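Local coordinates for protein type III effector NopAA (Sinorhizobium fredii USDA 257, PDB 6SDU) that hydrolyses xyloglucan as a secreted type III effector of a symbiotic bacterium, through a glycoside hydrolase family 12 domain, at residues Gly101-Val106 with Asn124-Ser129. Sequence-based numbering, arbitrary orientation.
Sequences GGAWDV and NYTGNS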
loop_
_atom_site.group_PDB
_atom_site.type_symbol
_atom_site.label_atom_id
_atom_site.label_comp_id
_atom_site.label_asym_id
_atom_site.label_seq_id
_atom_site.Cartn_x
_atom_site.Cartn_y
_atom_site.Cartn_z
ATOM N N GLY A 101 12.456 6.211 11.618
ATOM C CA GLY A 101 12.596 7.440 10.865
ATOM C C GLY A 101 12.465 7.313 9.347
ATOM O O GLY A 101 12.148 6.265 8.785
ATOM N N GLY A 102 12.677 8.445 8.682
ATOM C CA GLY A 102 12.557 8.490 7.238
ATOM C C GLY A 102 11.220 9.061 6.810
ATOM O O GLY A 102 10.503 9.720 7.572
ATOM N N ALA A 103 10.917 8.857 5.527
ATOM C CA ALA A 103 9.644 9.294 4.942
ATOM C C ALA A 103 9.065 8.131 4.133
ATOM O O ALA A 103 9.600 7.786 3.075
ATOM C CB ALA A 103 9.840 10.537 4.090
ATOM N N TRP A 104 8.007 7.494 4.652
ATOM C CA TRP A 104 7.451 6.308 4.006
ATOM C C TRP A 104 6.050 6.020 4.535
ATOM O O TRP A 104 5.595 6.574 5.541
ATOM C CB TRP A 104 8.363 5.084 4.206
ATOM C CG TRP A 104 8.847 4.924 5.630
ATOM C CD1 TRP A 104 10.045 5.339 6.131
ATOM C CD2 TRP A 104 8.144 4.315 6.730
ATOM N NE1 TRP A 104 10.132 5.026 7.467
ATOM C CE2 TRP A 104 8.979 4.401 7.857
ATOM C CE3 TRP A 104 6.890 3.712 6.870
ATOM C CZ2 TRP A 104 8.600 3.896 9.116
ATOM C CZ3 TRP A 104 6.521 3.212 8.102
ATOM C CH2 TRP A 104 7.363 3.311 9.212
ATOM N N ASP A 105 5.360 5.146 3.818
ATOM C CA ASP A 105 4.067 4.662 4.255
ATOM C C ASP A 105 3.965 3.205 3.839
ATOM O O ASP A 105 4.315 2.857 2.717
ATOM C CB ASP A 105 2.934 5.510 3.693
ATOM C CG ASP A 105 2.935 5.577 2.171
ATOM O OD1 ASP A 105 2.258 4.730 1.523
ATOM O OD2 ASP A 105 3.574 6.505 1.625
ATOM N N VAL A 106 3.619 2.345 4.792
ATOM C CA VAL A 106 3.355 0.941 4.528
ATOM C C VAL A 106 1.883 0.870 4.133
ATOM O O VAL A 106 1.021 1.319 4.896
ATOM C CB VAL A 106 3.651 0.081 5.773
ATOM C CG1 VAL A 106 3.352 -1.376 5.505
ATOM C CG2 VAL A 106 5.118 0.238 6.174
ATOM N N ASN A 124 0.832 1.809 8.585
ATOM C CA ASN A 124 1.816 2.504 9.418
ATOM C C ASN A 124 2.585 3.431 8.487
ATOM O O ASN A 124 2.855 3.074 7.336
ATOM C CB ASN A 124 2.767 1.537 10.153
ATOM C CG ASN A 124 3.485 2.190 11.354
ATOM O OD1 ASN A 124 3.322 3.385 11.646
ATOM N ND2 ASN A 124 4.298 1.402 12.038
ATOM N N TYR A 125 2.859 4.646 8.948
ATOM C CA TYR A 125 3.440 5.651 8.069
ATOM C C TYR A 125 4.129 6.700 8.933
ATOM O O TYR A 125 3.971 6.723 10.155
ATOM C CB TYR A 125 2.372 6.256 7.141
ATOM C CG TYR A 125 1.028 6.572 7.814
ATOM C CD1 TYR A 125 0.090 5.556 8.093
ATOM C CD2 TYR A 125 0.689 7.874 8.137
ATOM C CE1 TYR A 125 -1.121 5.843 8.698
ATOM C CE2 TYR A 125 -0.525 8.172 8.741
ATOM C CZ TYR A 125 -1.422 7.162 9.025
ATOM O OH TYR A 125 -2.612 7.478 9.621
ATOM N N THR A 126 4.937 7.538 8.296
ATOM C CA THR A 126 5.669 8.557 9.042
ATOM C C THR A 126 4.937 9.885 9.143
ATOM O O THR A 126 5.451 10.779 9.806
ATOM C CB THR A 126 7.035 8.835 8.402
ATOM O OG1 THR A 126 6.842 9.194 7.027
ATOM C CG2 THR A 126 7.898 7.636 8.490
ATOM N N GLY A 127 3.854 10.081 8.392
ATOM C CA GLY A 127 3.018 11.267 8.483
ATOM C C GLY A 127 1.906 11.055 9.493
ATOM O O GLY A 127 1.989 10.179 10.354
ATOM N N ASN A 128 0.863 11.893 9.422
ATOM C CA ASN A 128 -0.272 11.775 10.345
ATOM C C ASN A 128 -1.576 11.467 9.610
ATOM O O ASN A 128 -1.731 11.784 8.424
ATOM C CB ASN A 128 -0.447 13.040 11.177
ATOM C CG ASN A 128 0.869 13.513 11.805
ATOM O OD1 ASN A 128 1.318 14.625 11.537
ATOM N ND2 ASN A 128 1.498 12.661 12.609
ATOM N N SER A 129 -2.535 10.872 10.344
ATOM C CA SER A 129 -3.830 10.490 9.775
ATOM C C SER A 129 -4.653 11.682 9.303
ATOM O O SER A 129 -5.587 11.491 8.516
ATOM C CB SER A 129 -4.649 9.672 10.782
ATOM O OG SER A 129 -5.021 10.449 11.905
#
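Thr126 lays its methyl over one face of the Trp104 indole, a CH-pi contact with CG2 3.6 Å from the centroid of the five-membered ring and 15° off its normal. On the other branch, OG1 accepts the backbone N-H of Trp104 (N to OG1 3.1 Å), while the backbone N of Thr126 donates to Trp104 O at 3.0 Å. With chi1 at 55°, OG1 sits between the backbone N and the carbonyl carbon, and CG2 lies anti to that carbon, facing the ring. The hydroxyl thus takes the place of a strand carbonyl just where the partner strand ends. The indole is held at its edge: NE1 donates to Gly101 O at 2.7 Å, and that oxygen lies close to the ring plane. Asn124 O accepts a bond from Val106 N at 2.8 Å, the only one between the segments in this antiparallel pair, and also lies near the ring plane by Trp104 CZ3. The neighbouring non-hydrogen-bonded pair, Asp105-Tyr125, brings its CB atoms to 3.6 Å on the sheet face where cellobiose binds. ND2 of Asn124 hydrogen-bonds to OD1 of Asn185, and Asn134 bonds both Thr126 OG1 and Gly102 O. At this open end of the 103-112/117-125 hairpin in the family 12 beta-sandwich, one threonine continues the ladder with its polar branch and covers an aromatic face with its methyl, as the chain leaves the cleft-lining sheet.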